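Local coordinates for Poly(A) RNA polymerase protein 2 (Saccharomyces cerevisiae, PDB 3NYB) that acts as the poly(A) RNA polymerase of the TRAMP RNA surveillance complex, probably adding adenylates to the 3' ends of RNA substrates, at residues I41-I49 with F125-I134; I254-A264 with S276-K286. The protein carries 1 engineered substitution. All blocks are in the same frame, centred on the assembly; numbering follows the deposited sequence.

Contact 1 (I41-I49 with F125-I134)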
loop_
_atom_site.group_PDB
_atom_site.type_symbol
_atom_site.label_atom_id
_atom_site.label_comp_id
_atom_site.label_asym_id
_atom_site.label_seq_id
_atom_site.Cartn_x
_atom_site.Cartn_y
_atom_site.Cartn_z
ATOM N N ILE A 41 -26.091 4.460 -3.079
ATOM C CA ILE A 41 -26.164 3.427 -4.095
ATOM C C ILE A 41 -25.485 2.139 -3.638
ATOM O O ILE A 41 -26.030 1.049 -3.787
ATOM C CB ILE A 41 -25.509 3.894 -5.400
ATOM C CG1 ILE A 41 -26.272 5.091 -5.966
ATOM C CG2 ILE A 41 -25.504 2.762 -6.397
ATOM C CD1 ILE A 41 -25.529 5.833 -7.050
ATOM N N ARG A 42 -24.290 2.269 -3.077
ATOM C CA ARG A 42 -23.558 1.100 -2.632
ATOM C C ARG A 42 -24.401 0.304 -1.638
ATOM O O ARG A 42 -24.518 -0.912 -1.752
ATOM C CB ARG A 42 -22.223 1.503 -2.023
ATOM C CG ARG A 42 -21.485 0.367 -1.362
ATOM C CD ARG A 42 -20.200 0.848 -0.692
ATOM N NE ARG A 42 -19.392 1.706 -1.556
ATOM C CZ ARG A 42 -18.445 2.514 -1.102
ATOM N NH1 ARG A 42 -18.204 2.572 0.204
ATOM N NH2 ARG A 42 -17.750 3.267 -1.945
ATOM N N ASN A 43 -25.014 0.985 -0.682
ATOM C CA ASN A 43 -25.860 0.290 0.291
ATOM C C ASN A 43 -27.063 -0.401 -0.355
ATOM O O ASN A 43 -27.378 -1.534 -0.023
ATOM C CB ASN A 43 -26.293 1.227 1.424
ATOM C CG ASN A 43 -25.131 1.622 2.321
ATOM O OD1 ASN A 43 -25.188 2.623 3.029
ATOM N ND2 ASN A 43 -24.064 0.832 2.286
ATOM N N GLN A 44 -27.717 0.276 -1.292
ATOM C CA GLN A 44 -28.845 -0.309 -1.992
ATOM C C GLN A 44 -28.450 -1.598 -2.673
ATOM O O GLN A 44 -29.109 -2.627 -2.502
ATOM C CB GLN A 44 -29.360 0.638 -3.061
ATOM C CG GLN A 44 -29.823 1.974 -2.543
ATOM C CD GLN A 44 -30.377 2.842 -3.659
ATOM O OE1 GLN A 44 -30.667 2.345 -4.755
ATOM N NE2 GLN A 44 -30.525 4.143 -3.391
ATOM N N THR A 45 -27.382 -1.543 -3.464
ATOM C CA THR A 45 -27.003 -2.713 -4.244
ATOM C C THR A 45 -26.592 -3.861 -3.332
ATOM O O THR A 45 -27.001 -5.000 -3.547
ATOM C CB THR A 45 -25.902 -2.416 -5.283
ATOM O OG1 THR A 45 -24.626 -2.474 -4.655
ATOM C CG2 THR A 45 -26.106 -1.049 -5.901
ATOM N N ILE A 46 -25.803 -3.557 -2.306
ATOM C CA ILE A 46 -25.429 -4.570 -1.326
ATOM C C ILE A 46 -26.685 -5.182 -0.718
ATOM O O ILE A 46 -26.798 -6.397 -0.591
ATOM C CB ILE A 46 -24.552 -3.989 -0.201
ATOM C CG1 ILE A 46 -23.205 -3.525 -0.757
ATOM C CG2 ILE A 46 -24.313 -5.022 0.872
ATOM C CD1 ILE A 46 -22.424 -4.618 -1.403
ATOM N N SER A 47 -27.638 -4.338 -0.349
ATOM C CA SER A 47 -28.859 -4.834 0.267
ATOM C C SER A 47 -29.634 -5.681 -0.734
ATOM O O SER A 47 -30.181 -6.723 -0.383
ATOM C CB SER A 47 -29.721 -3.683 0.785
ATOM O OG SER A 47 -30.705 -4.167 1.682
ATOM N N THR A 48 -29.663 -5.229 -1.984
ATOM C CA THR A 48 -30.312 -5.963 -3.061
ATOM C C THR A 48 -29.684 -7.348 -3.207
ATOM O O THR A 48 -30.373 -8.348 -3.396
ATOM C CB THR A 48 -30.214 -5.187 -4.394
ATOM O OG1 THR A 48 -31.113 -4.072 -4.372
ATOM C CG2 THR A 48 -30.564 -6.072 -5.568
ATOM N N ILE A 49 -28.368 -7.416 -3.102
ATOM C CA ILE A 49 -27.700 -8.703 -3.208
ATOM C C ILE A 49 -27.942 -9.570 -1.972
ATOM O O ILE A 49 -28.139 -10.782 -2.087
ATOM C CB ILE A 49 -26.202 -8.530 -3.500
ATOM C CG1 ILE A 49 -26.024 -8.061 -4.950
ATOM C CG2 ILE A 49 -25.457 -9.832 -3.273
ATOM C CD1 ILE A 49 -24.727 -7.339 -5.197
ATOM N N PHE A 125 -18.295 -10.899 -9.694
ATOM C CA PHE A 125 -19.255 -10.497 -10.715
ATOM C C PHE A 125 -19.506 -8.990 -10.714
ATOM O O PHE A 125 -18.938 -8.251 -9.914
ATOM C CB PHE A 125 -20.575 -11.263 -10.548
ATOM C CG PHE A 125 -21.330 -10.912 -9.293
ATOM C CD1 PHE A 125 -22.336 -9.954 -9.314
ATOM C CD2 PHE A 125 -21.030 -11.539 -8.088
ATOM C CE1 PHE A 125 -23.036 -9.627 -8.152
ATOM C CE2 PHE A 125 -21.719 -11.221 -6.922
ATOM C CZ PHE A 125 -22.726 -10.264 -6.950
ATOM N N VAL A 126 -20.361 -8.541 -11.623
ATOM C CA VAL A 126 -20.760 -7.141 -11.668
ATOM C C VAL A 126 -22.274 -7.036 -11.601
ATOM O O VAL A 126 -22.976 -7.633 -12.416
ATOM C CB VAL A 126 -20.265 -6.463 -12.965
ATOM C CG1 VAL A 126 -20.842 -5.071 -13.093
ATOM C CG2 VAL A 126 -18.748 -6.407 -12.993
ATOM N N GLU A 127 -22.787 -6.292 -10.631
ATOM C CA GLU A 127 -24.217 -6.018 -10.606
ATOM C C GLU A 127 -24.477 -5.003 -11.704
ATOM O O GLU A 127 -23.939 -3.891 -11.671
ATOM C CB GLU A 127 -24.674 -5.491 -9.251
ATOM C CG GLU A 127 -26.193 -5.519 -9.052
ATOM C CD GLU A 127 -26.900 -4.338 -9.698
ATOM O OE1 GLU A 127 -27.678 -4.553 -10.653
ATOM O OE2 GLU A 127 -26.679 -3.192 -9.253
ATOM N N PRO A 128 -25.286 -5.401 -12.693
ATOM C CA PRO A 128 -25.489 -4.721 -13.978
ATOM C C PRO A 128 -26.117 -3.337 -13.852
ATOM O O PRO A 128 -25.666 -2.400 -14.499
ATOM C CB PRO A 128 -26.441 -5.658 -14.723
ATOM C CG PRO A 128 -26.397 -6.961 -13.981
ATOM C CD PRO A 128 -26.109 -6.613 -12.569
ATOM N N HIS A 129 -27.146 -3.210 -13.031
ATOM C CA HIS A 129 -27.816 -1.925 -12.880
ATOM C C HIS A 129 -26.865 -0.834 -12.422
ATOM O O HIS A 129 -26.850 0.261 -12.988
ATOM C CB HIS A 129 -28.986 -2.026 -11.903
ATOM C CG HIS A 129 -29.731 -0.742 -11.729
ATOM N ND1 HIS A 129 -30.440 -0.147 -12.750
ATOM C CD2 HIS A 129 -29.881 0.064 -10.648
ATOM C CE1 HIS A 129 -30.993 0.970 -12.309
ATOM N NE2 HIS A 129 -30.670 1.118 -11.035
ATOM N N SER A 130 -26.079 -1.140 -11.393
ATOM C CA SER A 130 -25.169 -0.163 -10.790
ATOM C C SER A 130 -23.740 -0.259 -11.312
ATOM O O SER A 130 -22.932 0.636 -11.067
ATOM C CB SER A 130 -25.139 -0.330 -9.269
ATOM O OG SER A 130 -24.404 -1.489 -8.906
ATOM N N GLY A 131 -23.420 -1.349 -12.004
ATOM C CA GLY A 131 -22.087 -1.543 -12.550
ATOM C C GLY A 131 -21.025 -1.780 -11.492
ATOM O O GLY A 131 -19.826 -1.752 -11.787
ATOM N N ILE A 132 -21.471 -2.013 -10.259
ATOM C CA ILE A 132 -20.583 -2.243 -9.109
ATOM C C ILE A 132 -19.967 -3.650 -9.107
ATOM O O ILE A 132 -20.639 -4.635 -9.413
ATOM C CB ILE A 132 -21.342 -1.993 -7.767
ATOM C CG1 ILE A 132 -21.705 -0.516 -7.630
ATOM C CG2 ILE A 132 -20.515 -2.401 -6.574
ATOM C CD1 ILE A 132 -22.306 -0.160 -6.304
ATOM N N HIS A 133 -18.688 -3.742 -8.764
ATOM C CA HIS A 133 -17.996 -5.022 -8.755
ATOM C C HIS A 133 -18.075 -5.675 -7.390
ATOM O O HIS A 133 -17.707 -5.064 -6.390
ATOM C CB HIS A 133 -16.534 -4.827 -9.142
ATOM C CG HIS A 133 -16.348 -4.428 -10.564
ATOM N ND1 HIS A 133 -15.951 -5.321 -11.548
ATOM C CD2 HIS A 133 -16.528 -3.243 -11.198
ATOM C CE1 HIS A 133 -15.889 -4.701 -12.705
ATOM N NE2 HIS A 133 -16.233 -3.431 -12.520
ATOM N N ILE A 134 -18.535 -6.920 -7.359
ATOM C CA ILE A 134 -18.671 -7.666 -6.111
ATOM C C ILE A 134 -17.876 -8.964 -6.121
ATOM O O ILE A 134 -17.808 -9.663 -7.144
ATOM C CB ILE A 134 -20.137 -8.059 -5.830
ATOM C CG1 ILE A 134 -20.948 -6.850 -5.378
ATOM C CG2 ILE A 134 -20.208 -9.149 -4.774
ATOM C CD1 ILE A 134 -21.585 -6.143 -6.500
#
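Ile49 reaches from helix 41-49 toward the sheet so that its CD1 meets CD1 of Ile134 tip to tip at 3.6 Å, while the same methyl lies against the edge of the Phe125 ring, 4.0 Å from CZ. One face of that ring carries CB of Ile134, its neighbour on the paired strand, so the two strands offer a joined apolar surface. A long branched side chain suits the helix here: with CG1 of Ile49 anti to its carbonyl carbon (chi1 -72°) and chi2 extended, CD1 is carried out to the sheet. One turn earlier, Thr45 turns CG2 onto Ser130, 3.5 Å from its OG, and its OG1 is 3.7 Å from CD1 of Ile132, whose side chain slants across that of the threonine. The compact threonine fits beside the polar hairpin turn, and its OG1 makes a weak bond to O of Arg42. Ile41 adds CG2 against CD1 of Ile132 at the exposed end.

The turn is organised by Glu127. Ser130 OG lies 2.9 Å from Glu127 OE2. Ser130 N lies 3.0 Å from Glu127 OE2, and both donors come from one face of the carboxylate plane; OE1 takes backbone N of His129. Ser130 OG in turn accepts from Ile132 N, an ST turn, while Gly131 suits the positive phi between them. Here a helix covers a beta hairpin, strands 121-127 and 132-137, by isoleucines at one end and by Thr45 against the polar turn at the other, as in the alpha/beta palm of the nucleotidyltransferase fold.

Contact 2 (I254-A264 with S276-K286)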
loop_
_atom_site.group_PDB
_atom_site.type_symbol
_atom_site.label_atom_id
_atom_site.label_comp_id
_atom_site.label_asym_id
_atom_site.label_seq_id
_atom_site.Cartn_x
_atom_site.Cartn_y
_atom_site.Cartn_z
ATOM N N ILE A 254 11.331 -21.251 8.734
ATOM C CA ILE A 254 11.332 -21.283 7.274
ATOM C C ILE A 254 12.734 -21.267 6.666
ATOM O O ILE A 254 12.880 -21.107 5.451
ATOM C CB ILE A 254 10.557 -20.080 6.702
ATOM C CG1 ILE A 254 11.243 -18.772 7.103
ATOM C CG2 ILE A 254 9.112 -20.096 7.177
ATOM C CD1 ILE A 254 10.383 -17.555 6.918
ATOM N N GLN A 255 13.757 -21.444 7.499
ATOM C CA GLN A 255 15.146 -21.223 7.075
ATOM C C GLN A 255 15.737 -22.182 6.031
ATOM O O GLN A 255 16.813 -21.917 5.490
ATOM C CB GLN A 255 16.087 -21.084 8.277
ATOM C CG GLN A 255 16.592 -19.664 8.479
ATOM C CD GLN A 255 17.419 -19.173 7.302
ATOM O OE1 GLN A 255 17.355 -18.000 6.927
ATOM N NE2 GLN A 255 18.197 -20.073 6.709
ATOM N N PRO A 256 15.058 -23.305 5.755
ATOM C CA PRO A 256 15.453 -23.965 4.506
ATOM C C PRO A 256 14.837 -23.211 3.327
ATOM O O PRO A 256 14.039 -23.789 2.591
ATOM C CB PRO A 256 14.831 -25.360 4.634
ATOM C CG PRO A 256 14.577 -25.544 6.101
ATOM C CD PRO A 256 14.247 -24.180 6.618
ATOM N N ILE A 257 15.205 -21.939 3.167
ATOM C CA ILE A 257 14.600 -21.053 2.168
ATOM C C ILE A 257 15.032 -21.383 0.745
ATOM O O ILE A 257 16.165 -21.101 0.355
ATOM C CB ILE A 257 14.974 -19.580 2.427
ATOM C CG1 ILE A 257 14.800 -19.229 3.904
ATOM C CG2 ILE A 257 14.149 -18.658 1.541
ATOM C CD1 ILE A 257 15.499 -17.955 4.309
ATOM N N LYS A 258 14.122 -21.960 -0.033
ATOM C CA LYS A 258 14.444 -22.356 -1.398
ATOM C C LYS A 258 14.807 -21.136 -2.236
ATOM O O LYS A 258 15.731 -21.183 -3.048
ATOM C CB LYS A 258 13.276 -23.118 -2.031
ATOM C CG LYS A 258 12.770 -24.286 -1.189
ATOM C CD LYS A 258 11.602 -25.010 -1.852
ATOM C CE LYS A 258 10.998 -26.062 -0.925
ATOM N NZ LYS A 258 10.230 -25.460 0.206
ATOM N N ASN A 259 14.079 -20.042 -2.023
ATOM C CA ASN A 259 14.302 -18.803 -2.767
ATOM C C ASN A 259 14.623 -17.625 -1.853
ATOM O O ASN A 259 13.732 -17.075 -1.208
ATOM C CB ASN A 259 13.091 -18.476 -3.646
ATOM C CG ASN A 259 13.208 -17.123 -4.328
ATOM O OD1 ASN A 259 14.291 -16.540 -4.401
ATOM N ND2 ASN A 259 12.086 -16.620 -4.834
ATOM N N PRO A 260 15.905 -17.234 -1.803
ATOM C CA PRO A 260 16.427 -16.164 -0.941
ATOM C C PRO A 260 15.781 -14.793 -1.178
ATOM O O PRO A 260 15.367 -14.145 -0.217
ATOM C CB PRO A 260 17.916 -16.116 -1.323
ATOM C CG PRO A 260 17.980 -16.787 -2.673
ATOM C CD PRO A 260 16.992 -17.892 -2.543
ATOM N N PHE A 261 15.701 -14.364 -2.435
ATOM C CA PHE A 261 15.225 -13.019 -2.753
ATOM C C PHE A 261 13.705 -12.925 -2.833
ATOM O O PHE A 261 13.109 -13.134 -3.891
ATOM C CB PHE A 261 15.848 -12.519 -4.056
ATOM C CG PHE A 261 15.594 -11.062 -4.326
ATOM C CD1 PHE A 261 16.328 -10.086 -3.678
ATOM C CD2 PHE A 261 14.629 -10.669 -5.231
ATOM C CE1 PHE A 261 16.103 -8.748 -3.924
ATOM C CE2 PHE A 261 14.399 -9.329 -5.483
ATOM C CZ PHE A 261 15.139 -8.368 -4.827
ATOM N N SER A 262 13.085 -12.592 -1.710
ATOM C CA SER A 262 11.636 -12.515 -1.640
ATOM C C SER A 262 11.190 -11.828 -0.352
ATOM O O SER A 262 11.870 -11.899 0.672
ATOM C CB SER A 262 11.024 -13.915 -1.745
ATOM O OG SER A 262 11.436 -14.736 -0.668
ATOM N N LEU A 263 10.043 -11.164 -0.411
ATOM C CA LEU A 263 9.527 -10.426 0.731
ATOM C C LEU A 263 9.103 -11.384 1.834
ATOM O O LEU A 263 8.365 -12.332 1.584
ATOM C CB LEU A 263 8.327 -9.595 0.303
ATOM C CG LEU A 263 8.104 -8.255 1.000
ATOM C CD1 LEU A 263 6.628 -7.882 0.931
ATOM C CD2 LEU A 263 8.570 -8.309 2.435
ATOM N N ALA A 264 9.568 -11.129 3.053
ATOM C CA ALA A 264 9.208 -11.956 4.200
ATOM C C ALA A 264 8.571 -11.126 5.297
ATOM O O ALA A 264 9.235 -10.340 5.971
ATOM C CB ALA A 264 10.416 -12.677 4.730
ATOM N N SER A 276 3.841 -13.155 2.669
ATOM C CA SER A 276 4.348 -12.542 1.439
ATOM C C SER A 276 5.071 -13.550 0.553
ATOM O O SER A 276 5.684 -13.178 -0.453
ATOM C CB SER A 276 5.314 -11.401 1.759
ATOM O OG SER A 276 5.364 -11.137 3.146
ATOM N N ARG A 277 5.012 -14.818 0.939
ATOM C CA ARG A 277 5.677 -15.874 0.192
ATOM C C ARG A 277 5.198 -15.879 -1.253
ATOM O O ARG A 277 5.986 -16.081 -2.176
ATOM C CB ARG A 277 5.414 -17.234 0.843
ATOM C CG ARG A 277 5.865 -18.421 0.012
ATOM C CD ARG A 277 7.372 -18.534 -0.016
ATOM N NE ARG A 277 7.896 -18.992 1.265
ATOM C CZ ARG A 277 8.223 -20.251 1.530
ATOM N NH1 ARG A 277 8.087 -21.182 0.594
ATOM N NH2 ARG A 277 8.693 -20.577 2.729
ATOM N N GLY A 278 3.903 -15.639 -1.437
ATOM C CA GLY A 278 3.285 -15.710 -2.750
ATOM C C GLY A 278 3.643 -14.583 -3.706
ATOM O O GLY A 278 3.332 -14.656 -4.896
ATOM N N SER A 279 4.285 -13.534 -3.195
ATOM C CA SER A 279 4.720 -12.428 -4.038
ATOM C C SER A 279 6.035 -12.743 -4.750
ATOM O O SER A 279 7.076 -12.179 -4.430
ATOM C CB SER A 279 4.852 -11.149 -3.213
ATOM O OG SER A 279 3.601 -10.774 -2.667
ATOM N N PHE A 280 5.984 -13.640 -5.724
ATOM C CA PHE A 280 7.206 -14.112 -6.360
ATOM C C PHE A 280 7.810 -13.094 -7.327
ATOM O O PHE A 280 8.957 -13.232 -7.761
ATOM C CB PHE A 280 6.986 -15.463 -7.047
ATOM C CG PHE A 280 5.785 -15.508 -7.965
ATOM C CD1 PHE A 280 5.879 -15.064 -9.275
ATOM C CD2 PHE A 280 4.572 -16.031 -7.526
ATOM C CE1 PHE A 280 4.785 -15.120 -10.125
ATOM C CE2 PHE A 280 3.468 -16.093 -8.373
ATOM C CZ PHE A 280 3.578 -15.636 -9.675
ATOM N N ASN A 281 7.045 -12.064 -7.657
ATOM C CA ASN A 281 7.525 -11.084 -8.613
ATOM C C ASN A 281 8.185 -9.920 -7.913
ATOM O O ASN A 281 8.216 -8.803 -8.418
ATOM C CB ASN A 281 6.398 -10.594 -9.503
ATOM C CG ASN A 281 6.902 -10.069 -10.824
ATOM O OD1 ASN A 281 6.218 -9.305 -11.496
ATOM N ND2 ASN A 281 8.112 -10.479 -11.204
ATOM N N ILE A 282 8.722 -10.204 -6.739
ATOM C CA ILE A 282 9.270 -9.178 -5.882
ATOM C C ILE A 282 10.414 -8.423 -6.552
ATOM O O ILE A 282 10.658 -7.262 -6.250
ATOM C CB ILE A 282 9.727 -9.797 -4.551
ATOM C CG1 ILE A 282 10.324 -8.726 -3.638
ATOM C CG2 ILE A 282 10.677 -10.970 -4.801
ATOM C CD1 ILE A 282 9.286 -7.819 -3.048
ATOM N N ARG A 283 11.110 -9.074 -7.472
ATOM C CA ARG A 283 12.211 -8.418 -8.168
ATOM C C ARG A 283 11.741 -7.194 -8.944
ATOM O O ARG A 283 12.352 -6.130 -8.869
ATOM C CB ARG A 283 12.891 -9.393 -9.121
ATOM C CG ARG A 283 13.265 -10.702 -8.476
ATOM C CD ARG A 283 14.150 -11.516 -9.396
ATOM N NE ARG A 283 14.660 -12.711 -8.734
ATOM C CZ ARG A 283 15.758 -12.736 -7.988
ATOM N NH1 ARG A 283 16.465 -11.627 -7.814
ATOM N NH2 ARG A 283 16.151 -13.867 -7.417
ATOM N N ASP A 284 10.664 -7.357 -9.706
ATOM C CA ASP A 284 10.100 -6.266 -10.492
ATOM C C ASP A 284 9.402 -5.246 -9.607
ATOM O O ASP A 284 9.300 -4.072 -9.953
ATOM C CB ASP A 284 9.122 -6.804 -11.534
ATOM C CG ASP A 284 9.827 -7.380 -12.746
ATOM O OD1 ASP A 284 11.048 -7.626 -12.658
ATOM O OD2 ASP A 284 9.167 -7.579 -13.789
ATOM N N ILE A 285 8.913 -5.700 -8.461
ATOM C CA ILE A 285 8.276 -4.794 -7.520
ATOM C C ILE A 285 9.288 -3.757 -7.042
ATOM O O ILE A 285 9.016 -2.559 -7.065
ATOM C CB ILE A 285 7.662 -5.560 -6.331
ATOM C CG1 ILE A 285 6.514 -6.444 -6.824
ATOM C CG2 ILE A 285 7.179 -4.593 -5.261
ATOM C CD1 ILE A 285 6.042 -7.459 -5.822
ATOM N N LYS A 286 10.467 -4.225 -6.635
ATOM C CA LYS A 286 11.541 -3.338 -6.196
ATOM C C LYS A 286 11.975 -2.392 -7.305
ATOM O O LYS A 286 12.197 -1.205 -7.063
ATOM C CB LYS A 286 12.745 -4.143 -5.710
ATOM C CG LYS A 286 13.955 -3.291 -5.363
ATOM C CD LYS A 286 15.069 -4.134 -4.770
ATOM C CE LYS A 286 16.279 -3.281 -4.386
ATOM N NZ LYS A 286 17.426 -4.124 -3.952
#
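With CG anti to the backbone N (chi1 -170°), Phe261 swings its ring out of the 254-264 loop toward the first turn of helix 282-304, where Arg283, its chain extended from CG to NE, runs obliquely across it. The guanidinium and ring planes are only 14° apart, yet they are offset: CD2 of Phe261 lies 3.3 Å above one face of the guanidinium, close to its rim, and CG of Arg283 is 3.5 Å from CE2 of Phe261. CG and the guanidinium both lie along the ring, so the flat cationic group as well as the methylenes covers this flank, and NH1 nears the like-charged Arg69 of the AIR2 chain. Lys286, one turn on, puts CD at the edge of the same ring, and its NZ is hydrogen-bonded to Ser68 of the Protein AIR2 chain. Were Phe261 replaced by an alanine, the Arg283 chain and the Lys286 methylenes would probably lose their aromatic neighbour, leaving a gap between loop and helix.

Ile282 packs CG2 on the loop backbone, 3.6 Å from CA of Ser262, and against CD2 of Phe261 at 4.0 Å, while CD1 reaches CB of Leu263 at 3.9 Å. That CB also meets CB of Ser276 at 3.8 Å, where a small residue fits against the loop; the hydroxyl of Ser276 bonds weakly to Ile265 N. Farther out, Arg277 brings the edge of its guanidinium to CB of Ile254.

Two successive type I turns, Ser276 to Ser279 and Ser279 to Ile282, lead into the helix. Here a loop packs Phe261 and Leu263 on Ile282 and the Arg283 and Lys286 chains at a helix N-terminus, probably in the central domain of a Cid1-family poly(A) polymerase and beside the AIR2 interface.

How the contacts relate
Contacts 1 and 2 follow one another along the chain and lie on opposite sides of its centre; their own centres are 37 Å apart and their nearest atoms about 22 Å, so neither touches the other. Contact 1 belongs to the palm, and its strand 132-137 pairs with strand 79-83, where His133 bonds to Ile79 through the backbone and its side chain touches Asp78. Asp78 is probably the first aspartate of the family's Asp-x-Asp metal-binding motif, which would place the hairpin of contact 1 next to the strand that carries these acids. Contact 2 probably belongs to the central domain and meets AIR2. In relatives, the active-site cleft runs between two such domains.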